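PDB 4FRX: anaerobically-induced outer membrane porin OprE from Pseudomonas aeruginosa, which probably acts as a porin, a beta-barrel channel that lets small solutes cross the outer membrane. Local coordinates for residues S115-R120 with G146-T151; G44-Y49 with L138-F143; W402-F407 with D424-I429. All coordinates share one frame; numbering follows the deposited sequence.

Contact 1 of 3, residues S115-R120 with G146-T151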
loop_
_atom_site.group_PDB
_atom_site.type_symbol
_atom_site.label_atom_id
_atom_site.label_comp_id
_atom_site.label_asym_id
_atom_site.label_seq_id
_atom_site.Cartn_x
_atom_site.Cartn_y
_atom_site.Cartn_z
ATOM N N SER A 115 -16.225 -2.186 -24.377
ATOM C CA SER A 115 -14.932 -2.517 -24.970
ATOM C C SER A 115 -13.916 -2.861 -23.874
ATOM O O SER A 115 -14.087 -3.849 -23.161
ATOM C CB SER A 115 -14.437 -1.382 -25.877
ATOM O OG SER A 115 -13.401 -1.830 -26.736
ATOM N N ASN A 116 -12.874 -2.044 -23.735
ATOM C CA ASN A 116 -11.866 -2.252 -22.696
ATOM C C ASN A 116 -11.861 -1.126 -21.671
ATOM O O ASN A 116 -10.818 -0.778 -21.117
ATOM C CB ASN A 116 -10.471 -2.402 -23.313
ATOM C CG ASN A 116 -10.352 -3.642 -24.169
ATOM O OD1 ASN A 116 -10.315 -4.761 -23.657
ATOM N ND2 ASN A 116 -10.294 -3.453 -25.477
ATOM N N THR A 117 -13.040 -0.565 -21.438
ATOM C CA THR A 117 -13.229 0.514 -20.488
ATOM C C THR A 117 -14.253 0.091 -19.454
ATOM O O THR A 117 -15.416 -0.139 -19.783
ATOM C CB THR A 117 -13.738 1.774 -21.187
ATOM O OG1 THR A 117 -12.761 2.209 -22.151
ATOM C CG2 THR A 117 -13.996 2.885 -20.174
ATOM N N GLU A 118 -13.822 -0.014 -18.202
ATOM C CA GLU A 118 -14.689 -0.524 -17.141
ATOM C C GLU A 118 -14.952 0.526 -16.066
ATOM O O GLU A 118 -14.034 1.226 -15.641
ATOM C CB GLU A 118 -14.075 -1.790 -16.532
ATOM C CG GLU A 118 -14.948 -2.477 -15.492
ATOM C CD GLU A 118 -14.243 -3.670 -14.865
ATOM O OE1 GLU A 118 -13.114 -3.981 -15.295
ATOM O OE2 GLU A 118 -14.801 -4.283 -13.932
ATOM N N PHE A 119 -16.215 0.642 -15.660
ATOM C CA PHE A 119 -16.624 1.492 -14.547
ATOM C C PHE A 119 -16.955 0.614 -13.355
ATOM O O PHE A 119 -17.642 -0.388 -13.502
ATOM C CB PHE A 119 -17.863 2.305 -14.917
ATOM C CG PHE A 119 -18.392 3.157 -13.789
ATOM C CD1 PHE A 119 -17.592 4.126 -13.197
ATOM C CD2 PHE A 119 -19.684 2.981 -13.313
ATOM C CE1 PHE A 119 -18.076 4.914 -12.154
ATOM C CE2 PHE A 119 -20.172 3.760 -12.272
ATOM C CZ PHE A 119 -19.365 4.729 -11.691
ATOM N N ARG A 120 -16.455 0.975 -12.180
ATOM C CA ARG A 120 -16.704 0.188 -10.976
ATOM C C ARG A 120 -17.234 1.095 -9.896
ATOM O O ARG A 120 -16.698 2.175 -9.670
ATOM C CB ARG A 120 -15.425 -0.496 -10.485
ATOM C CG ARG A 120 -14.994 -1.639 -11.345
ATOM C CD ARG A 120 -13.619 -2.157 -10.979
ATOM N NE ARG A 120 -13.645 -3.064 -9.837
ATOM C CZ ARG A 120 -14.122 -4.301 -9.899
ATOM N NH1 ARG A 120 -14.623 -4.755 -11.043
ATOM N NH2 ARG A 120 -14.110 -5.082 -8.825
ATOM N N GLY A 146 -16.037 5.344 -6.781
ATOM C CA GLY A 146 -16.370 5.077 -8.173
ATOM C C GLY A 146 -15.092 5.226 -8.975
ATOM O O GLY A 146 -14.275 6.080 -8.657
ATOM N N GLN A 147 -14.921 4.417 -10.018
ATOM C CA GLN A 147 -13.672 4.412 -10.784
ATOM C C GLN A 147 -13.868 3.948 -12.227
ATOM O O GLN A 147 -14.589 2.987 -12.480
ATOM C CB GLN A 147 -12.657 3.490 -10.084
ATOM C CG GLN A 147 -11.347 3.339 -10.802
ATOM C CD GLN A 147 -10.431 2.330 -10.129
ATOM O OE1 GLN A 147 -9.621 2.691 -9.280
ATOM N NE2 GLN A 147 -10.524 1.071 -10.542
ATOM N N VAL A 148 -13.214 4.622 -13.169
ATOM C CA VAL A 148 -13.163 4.143 -14.546
ATOM C C VAL A 148 -11.722 3.813 -14.937
ATOM O O VAL A 148 -10.803 4.556 -14.630
ATOM C CB VAL A 148 -13.773 5.160 -15.545
ATOM C CG1 VAL A 148 -13.037 6.480 -15.496
ATOM C CG2 VAL A 148 -13.753 4.600 -16.960
ATOM N N THR A 149 -11.526 2.674 -15.589
ATOM C CA THR A 149 -10.208 2.307 -16.090
ATOM C C THR A 149 -10.361 1.963 -17.553
ATOM O O THR A 149 -11.413 1.489 -17.968
ATOM C CB THR A 149 -9.641 1.069 -15.363
ATOM O OG1 THR A 149 -10.479 -0.060 -15.634
ATOM C CG2 THR A 149 -9.609 1.299 -13.856
ATOM N N SER A 150 -9.317 2.184 -18.341
ATOM C CA SER A 150 -9.413 1.900 -19.766
ATOM C C SER A 150 -8.079 1.490 -20.385
ATOM O O SER A 150 -7.049 2.078 -20.087
ATOM C CB SER A 150 -9.973 3.128 -20.493
ATOM O OG SER A 150 -10.022 2.923 -21.896
ATOM N N THR A 151 -8.105 0.478 -21.248
ATOM C CA THR A 151 -6.934 0.133 -22.046
ATOM C C THR A 151 -7.224 0.294 -23.541
ATOM O O THR A 151 -6.443 -0.137 -24.383
ATOM C CB THR A 151 -6.398 -1.286 -21.731
ATOM O OG1 THR A 151 -7.434 -2.261 -21.915
ATOM C CG2 THR A 151 -5.902 -1.355 -20.293
HETATM O O HOH W 1 -12.529 0.548 -12.854
HETATM O O HOH W 2 -11.503 -1.735 -13.854
#

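Contact 2 of 3, residues G44-Y49 with L138-F143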
loop_
_atom_site.group_PDB
_atom_site.type_symbol
_atom_site.label_atom_id
_atom_site.label_comp_id
_atom_site.label_asym_id
_atom_site.label_seq_id
_atom_site.Cartn_x
_atom_site.Cartn_y
_atom_site.Cartn_z
ATOM N N GLY A 44 -7.637 -16.240 8.418
ATOM C CA GLY A 44 -8.414 -15.355 7.569
ATOM C C GLY A 44 -8.984 -16.088 6.367
ATOM O O GLY A 44 -8.395 -17.056 5.887
ATOM N N PHE A 45 -10.138 -15.625 5.891
ATOM C CA PHE A 45 -10.791 -16.217 4.742
ATOM C C PHE A 45 -11.159 -15.054 3.838
ATOM O O PHE A 45 -11.831 -14.103 4.262
ATOM C CB PHE A 45 -12.065 -16.962 5.141
ATOM C CG PHE A 45 -11.867 -18.007 6.203
ATOM C CD1 PHE A 45 -11.796 -17.647 7.544
ATOM C CD2 PHE A 45 -11.804 -19.355 5.869
ATOM C CE1 PHE A 45 -11.636 -18.608 8.547
ATOM C CE2 PHE A 45 -11.632 -20.326 6.869
ATOM C CZ PHE A 45 -11.552 -19.944 8.208
ATOM N N ILE A 46 -10.693 -15.120 2.601
ATOM C CA ILE A 46 -10.913 -14.043 1.647
ATOM C C ILE A 46 -11.558 -14.665 0.432
ATOM O O ILE A 46 -10.914 -15.397 -0.315
ATOM C CB ILE A 46 -9.593 -13.377 1.249
ATOM C CG1 ILE A 46 -8.913 -12.790 2.490
ATOM C CG2 ILE A 46 -9.842 -12.330 0.165
ATOM C CD1 ILE A 46 -7.401 -12.789 2.427
ATOM N N LEU A 47 -12.844 -14.389 0.256
ATOM C CA LEU A 47 -13.613 -14.984 -0.821
ATOM C C LEU A 47 -13.994 -13.922 -1.855
ATOM O O LEU A 47 -14.743 -12.995 -1.555
ATOM C CB LEU A 47 -14.847 -15.650 -0.227
ATOM C CG LEU A 47 -15.940 -16.204 -1.126
ATOM C CD1 LEU A 47 -15.375 -17.180 -2.132
ATOM C CD2 LEU A 47 -16.972 -16.887 -0.240
ATOM N N ASN A 48 -13.450 -14.048 -3.066
ATOM C CA ASN A 48 -13.745 -13.086 -4.129
ATOM C C ASN A 48 -14.703 -13.739 -5.105
ATOM O O ASN A 48 -14.545 -14.910 -5.412
ATOM C CB ASN A 48 -12.487 -12.707 -4.907
ATOM C CG ASN A 48 -11.333 -12.311 -4.020
ATOM O OD1 ASN A 48 -10.649 -13.159 -3.448
ATOM N ND2 ASN A 48 -11.076 -11.017 -3.939
ATOM N N TYR A 49 -15.698 -12.995 -5.578
ATOM C CA TYR A 49 -16.548 -13.462 -6.659
ATOM C C TYR A 49 -16.543 -12.362 -7.703
ATOM O O TYR A 49 -16.600 -11.188 -7.360
ATOM C CB TYR A 49 -17.969 -13.760 -6.173
ATOM C CG TYR A 49 -18.987 -13.814 -7.290
ATOM C CD1 TYR A 49 -19.122 -14.944 -8.087
ATOM C CD2 TYR A 49 -19.801 -12.720 -7.562
ATOM C CE1 TYR A 49 -20.043 -14.981 -9.120
ATOM C CE2 TYR A 49 -20.730 -12.754 -8.587
ATOM C CZ TYR A 49 -20.841 -13.877 -9.361
ATOM O OH TYR A 49 -21.764 -13.889 -10.377
ATOM N N LEU A 138 -4.121 -9.358 8.563
ATOM C CA LEU A 138 -4.936 -10.555 8.275
ATOM C C LEU A 138 -5.886 -10.376 7.099
ATOM O O LEU A 138 -5.991 -11.253 6.225
ATOM C CB LEU A 138 -5.734 -10.967 9.526
ATOM C CG LEU A 138 -6.519 -12.282 9.464
ATOM C CD1 LEU A 138 -5.580 -13.454 9.204
ATOM C CD2 LEU A 138 -7.311 -12.509 10.757
ATOM N N LEU A 139 -6.589 -9.246 7.093
ATOM C CA LEU A 139 -7.556 -8.943 6.046
ATOM C C LEU A 139 -7.174 -7.593 5.440
ATOM O O LEU A 139 -6.668 -6.722 6.134
ATOM C CB LEU A 139 -8.985 -8.904 6.616
ATOM C CG LEU A 139 -9.492 -10.186 7.314
ATOM C CD1 LEU A 139 -10.871 -9.985 7.929
ATOM C CD2 LEU A 139 -9.531 -11.342 6.327
ATOM N N PRO A 140 -7.391 -7.432 4.135
ATOM C CA PRO A 140 -6.968 -6.214 3.442
ATOM C C PRO A 140 -7.846 -4.989 3.686
ATOM O O PRO A 140 -9.034 -5.088 4.037
ATOM C CB PRO A 140 -7.055 -6.612 1.966
ATOM C CG PRO A 140 -8.123 -7.689 1.945
ATOM C CD PRO A 140 -7.901 -8.456 3.206
ATOM N N VAL A 141 -7.229 -3.825 3.497
ATOM C CA VAL A 141 -7.958 -2.569 3.424
ATOM C C VAL A 141 -8.810 -2.572 2.167
ATOM O O VAL A 141 -8.392 -3.096 1.133
ATOM C CB VAL A 141 -6.981 -1.361 3.371
ATOM C CG1 VAL A 141 -7.715 -0.051 3.012
ATOM C CG2 VAL A 141 -6.216 -1.212 4.691
ATOM N N THR A 142 -10.003 -1.990 2.252
ATOM C CA THR A 142 -10.802 -1.701 1.072
ATOM C C THR A 142 -11.232 -0.237 1.087
ATOM O O THR A 142 -11.274 0.398 2.140
ATOM C CB THR A 142 -12.059 -2.611 0.972
ATOM O OG1 THR A 142 -12.955 -2.335 2.057
ATOM C CG2 THR A 142 -11.665 -4.099 0.995
ATOM N N PHE A 143 -11.570 0.293 -0.082
ATOM C CA PHE A 143 -12.072 1.669 -0.179
ATOM C C PHE A 143 -13.467 1.588 -0.773
ATOM O O PHE A 143 -13.826 0.578 -1.378
ATOM C CB PHE A 143 -11.205 2.517 -1.109
ATOM C CG PHE A 143 -9.840 2.808 -0.580
ATOM C CD1 PHE A 143 -8.792 1.926 -0.801
ATOM C CD2 PHE A 143 -9.594 3.970 0.135
ATOM C CE1 PHE A 143 -7.518 2.204 -0.312
ATOM C CE2 PHE A 143 -8.329 4.246 0.620
ATOM C CZ PHE A 143 -7.297 3.360 0.408
#

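Contact 3 of 3, residues W402-F407 with D424-I429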
loop_
_atom_site.group_PDB
_atom_site.type_symbol
_atom_site.label_atom_id
_atom_site.label_comp_id
_atom_site.label_asym_id
_atom_site.label_seq_id
_atom_site.Cartn_x
_atom_site.Cartn_y
_atom_site.Cartn_z
ATOM N N TRP A 402 8.211 -15.993 6.215
ATOM C CA TRP A 402 8.704 -15.381 7.443
ATOM C C TRP A 402 9.252 -14.006 7.112
ATOM O O TRP A 402 10.150 -13.878 6.277
ATOM C CB TRP A 402 9.826 -16.229 8.054
ATOM C CG TRP A 402 10.530 -15.569 9.211
ATOM C CD1 TRP A 402 9.965 -14.814 10.208
ATOM C CD2 TRP A 402 11.936 -15.602 9.487
ATOM N NE1 TRP A 402 10.937 -14.380 11.086
ATOM C CE2 TRP A 402 12.153 -14.848 10.661
ATOM C CE3 TRP A 402 13.032 -16.196 8.852
ATOM C CZ2 TRP A 402 13.422 -14.682 11.220
ATOM C CZ3 TRP A 402 14.293 -16.024 9.414
ATOM C CH2 TRP A 402 14.473 -15.280 10.581
ATOM N N LYS A 403 8.711 -12.974 7.754
ATOM C CA LYS A 403 9.260 -11.628 7.597
ATOM C C LYS A 403 9.778 -11.166 8.946
ATOM O O LYS A 403 9.063 -11.258 9.938
ATOM C CB LYS A 403 8.187 -10.646 7.091
ATOM C CG LYS A 403 7.623 -10.982 5.697
ATOM C CD LYS A 403 6.604 -9.929 5.263
ATOM C CE LYS A 403 6.057 -10.227 3.879
ATOM N NZ LYS A 403 7.125 -10.409 2.858
ATOM N N ASN A 404 11.016 -10.675 8.993
ATOM C CA ASN A 404 11.544 -10.103 10.222
ATOM C C ASN A 404 12.035 -8.683 9.972
ATOM O O ASN A 404 12.669 -8.416 8.950
ATOM C CB ASN A 404 12.693 -10.964 10.755
ATOM C CG ASN A 404 13.399 -10.331 11.927
ATOM O OD1 ASN A 404 14.382 -9.610 11.766
ATOM N ND2 ASN A 404 12.898 -10.597 13.127
ATOM N N ALA A 405 11.749 -7.780 10.903
ATOM C CA ALA A 405 12.230 -6.412 10.802
ATOM C C ALA A 405 12.850 -5.929 12.113
ATOM O O ALA A 405 12.351 -6.243 13.195
ATOM C CB ALA A 405 11.068 -5.465 10.372
ATOM N N SER A 406 13.940 -5.172 12.006
ATOM C CA SER A 406 14.494 -4.442 13.147
ATOM C C SER A 406 14.518 -2.973 12.777
ATOM O O SER A 406 15.039 -2.617 11.726
ATOM C CB SER A 406 15.920 -4.896 13.472
ATOM O OG SER A 406 15.932 -6.171 14.066
ATOM N N PHE A 407 13.970 -2.140 13.657
ATOM C CA PHE A 407 13.795 -0.718 13.417
ATOM C C PHE A 407 14.302 0.041 14.636
ATOM O O PHE A 407 13.937 -0.259 15.776
ATOM C CB PHE A 407 12.318 -0.406 13.145
ATOM C CG PHE A 407 12.028 1.064 13.015
ATOM C CD1 PHE A 407 12.281 1.731 11.833
ATOM C CD2 PHE A 407 11.526 1.785 14.094
ATOM C CE1 PHE A 407 12.029 3.101 11.714
ATOM C CE2 PHE A 407 11.269 3.141 13.982
ATOM C CZ PHE A 407 11.520 3.799 12.785
ATOM N N ASP A 424 11.137 -4.489 17.107
ATOM C CA ASP A 424 11.445 -5.687 16.335
ATOM C C ASP A 424 10.123 -6.385 16.062
ATOM O O ASP A 424 9.243 -6.422 16.930
ATOM C CB ASP A 424 12.365 -6.639 17.106
ATOM C CG ASP A 424 13.788 -6.123 17.219
ATOM O OD1 ASP A 424 14.221 -5.343 16.347
ATOM O OD2 ASP A 424 14.482 -6.503 18.187
ATOM N N GLU A 425 9.983 -6.949 14.867
ATOM C CA GLU A 425 8.719 -7.542 14.461
ATOM C C GLU A 425 8.957 -8.812 13.662
ATOM O O GLU A 425 9.842 -8.865 12.801
ATOM C CB GLU A 425 7.915 -6.519 13.643
ATOM C CG GLU A 425 6.538 -6.962 13.206
ATOM C CD GLU A 425 5.864 -5.938 12.301
ATOM O OE1 GLU A 425 5.480 -4.859 12.799
ATOM O OE2 GLU A 425 5.727 -6.207 11.090
ATOM N N ASN A 426 8.177 -9.848 13.965
ATOM C CA ASN A 426 8.159 -11.060 13.164
ATOM C C ASN A 426 6.766 -11.287 12.635
ATOM O O ASN A 426 5.791 -11.130 13.375
ATOM C CB ASN A 426 8.572 -12.286 13.986
ATOM C CG ASN A 426 10.057 -12.303 14.290
ATOM O OD1 ASN A 426 10.878 -12.525 13.399
ATOM N ND2 ASN A 426 10.411 -12.054 15.551
ATOM N N ARG A 427 6.676 -11.646 11.357
ATOM C CA ARG A 427 5.437 -12.172 10.807
ATOM C C ARG A 427 5.657 -13.586 10.283
ATOM O O ARG A 427 6.690 -13.901 9.686
ATOM C CB ARG A 427 4.903 -11.291 9.685
ATOM C CG ARG A 427 4.684 -9.857 10.071
ATOM C CD ARG A 427 4.141 -9.079 8.880
ATOM N NE ARG A 427 4.332 -7.644 9.044
ATOM C CZ ARG A 427 4.057 -6.749 8.102
ATOM N NH1 ARG A 427 3.579 -7.146 6.933
ATOM N NH2 ARG A 427 4.269 -5.460 8.328
ATOM N N LEU A 428 4.672 -14.440 10.525
ATOM C CA LEU A 428 4.648 -15.767 9.941
ATOM C C LEU A 428 3.330 -15.901 9.211
ATOM O O LEU A 428 2.261 -15.727 9.810
ATOM C CB LEU A 428 4.759 -16.828 11.037
ATOM C CG LEU A 428 6.099 -16.772 11.773
ATOM C CD1 LEU A 428 6.140 -17.749 12.942
ATOM C CD2 LEU A 428 7.234 -17.064 10.794
ATOM N N ILE A 429 3.405 -16.184 7.915
ATOM C CA ILE A 429 2.211 -16.237 7.096
ATOM C C ILE A 429 2.161 -17.532 6.295
ATOM O O ILE A 429 3.095 -17.857 5.555
ATOM C CB ILE A 429 2.101 -15.025 6.112
ATOM C CG1 ILE A 429 2.356 -13.690 6.823
ATOM C CG2 ILE A 429 0.737 -15.024 5.419
ATOM C CD1 ILE A 429 3.719 -13.078 6.523
#

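Contact 1 of 3, residues S115-R120 with G146-T151
T117-R120 pairs with Q147-S150 as antiparallel strands, whose axes come within 4.6 Å at 169°. E118 faces T149 and R120 faces Q147 in hydrogen-bonded pairs, each exchanging two N-H to O=C bonds, for example E118 N to T149 O at 2.8 Å. Beyond the regular strand, T151 N still donates to N116 O at 3.0 Å, beside the tight turn S115-N116 that leads in from strand 102-114. These are neighbouring staves of the OprD-family barrel wall. Small hydroxyl residues suit the close T117-S150 pair, where S150 OG donates to T117 OG1 at 2.8 Å, and D152 binds both residues. T117 CG2 lies 3.7 Å from V148 CG2, and F119 reaches back to its partner strand because CG is anti to the backbone N (chi1 177°), which brings CD1 to 3.3 Å from Q147 O. The other face probably lines the lumen, which suits its charged and polar residues. E118 stretches out fully while R120 bends at chi3 (81°), and R120 NH1 meets E118 OE2 at 2.9 Å from above the carboxylate plane; R120 also bridges to D63. One water joins E118 O to Q147 NE2, whose OE1 bonds Y197; another reaches T149 OG1.

Contact 2 of 3, residues G44-Y49 with L138-F143
G44 and I46 of one barrel strand meet L138 and L139, which belong to the irregular chain leading into strand 142-150. No hydrogen bond crosses the contact, and it is held by methyl groups laid against backbone and aliphatic side chain. G44 has no side chain, and a CB there would run into L138 CD1. L138 can thus come down onto the main chain itself, with CD1 3.6 Å from G44 N and CG 4.1 Å from G44 CA. With CG anti to the backbone N (chi1 -173°), the L138 side chain ends closer to the strand than its CB direction would suggest. Two residues on from G44, I46 points its side chain toward the same segment, at L139 and P140. Its CG1 branch lies 4.1 Å from L139 CD2, the two side chains running past each other in opposite directions, while I46 CD1 stands 4.4 Å from P140 CD. L139 CD2 lies near G44 CA and F45 O, beside I46 CG1. Branched, unpolar residues suit this buried spot, where the strand's own polar groups are bonded to its neighbours: G44 and I46 to strand 17-28, F45 to strand 59-71. V90, F91 and F22 also close round L138. The F45 side chain points away from the leucines and touches a bound detergent molecule, consistent with the leucines lying on the inner side of the wall. The arrangement is consistent with an inward-folded loop of the kind that narrows the channel in OprD-family porins.

Contact 3 of 3, residues W402-F407 with D424-I429
W402 and N404 converge on one atom of the facing strand, the amide oxygen OD1 of N426. W402 NE1 donates to N426 OD1 at 3.0 Å, with the oxygen in the indole plane, and N404 ND2 donates to N426 OD1 at 2.8 Å. Both bonds are nearly straight, and the two donors reach OD1 from opposite faces of its amide plane. The torsions explain the meeting: W402 and N404 hold CG anti to the backbone N (chi1 171° and 173°), leaning both groups across toward N426. Each lies side by side with N426, pointing the same way. N426 ND2 carries the chain of bonds on to N25 in the next strand. W402 CD1 also lies 3.6 Å from L428 CD2, so one ring serves a polar and an apolar neighbour. Farther along this face S406 OG donates to D424 OD1 from above the carboxylate plane, at 3.0 Å, and R408 bridges to the same oxygen. On the opposite face R427, extended from CG to NE, grips E425 OE2 side-on, NE at 2.9 Å and NH2 at 3.2 Å; NH2 meets the syn lone pair of OE2, while NE approaches on the anti side, out of the plane. The small A405 sits opposite E425, while K403 lifts its amine to S385. Beneath, the backbones pair antiparallel, with R427 N to K403 O at 2.8 Å. With R137 close to R427, the E425 carboxylate probably offsets clustered positive charge, and R427's two-nitrogen grip on OE2 fixes how its guanidinium is turned, probably on the lumen side of the wall.

Residues 44-49 come first along the chain and wait 88 residues for their partner. Contact 1 opens at 115-120 before that happens, contact 2 then closes at 138-143, and contact 1 closes at 146-151, so the two cross. Strand 142-150 serves both: its start follows the probably inward-folded loop of contact 2, its end joins the wall in contact 1. Contact 3 comes afterwards, in series, linking strands on either side of a 16-residue connection. It lies across the chain's centre from contact 1. Strand 423-434 pairs with strand 17-28, which pairs with strand 37-50, so the barrel seam connects contacts 2 and 3, and F22 touches L138 and R427.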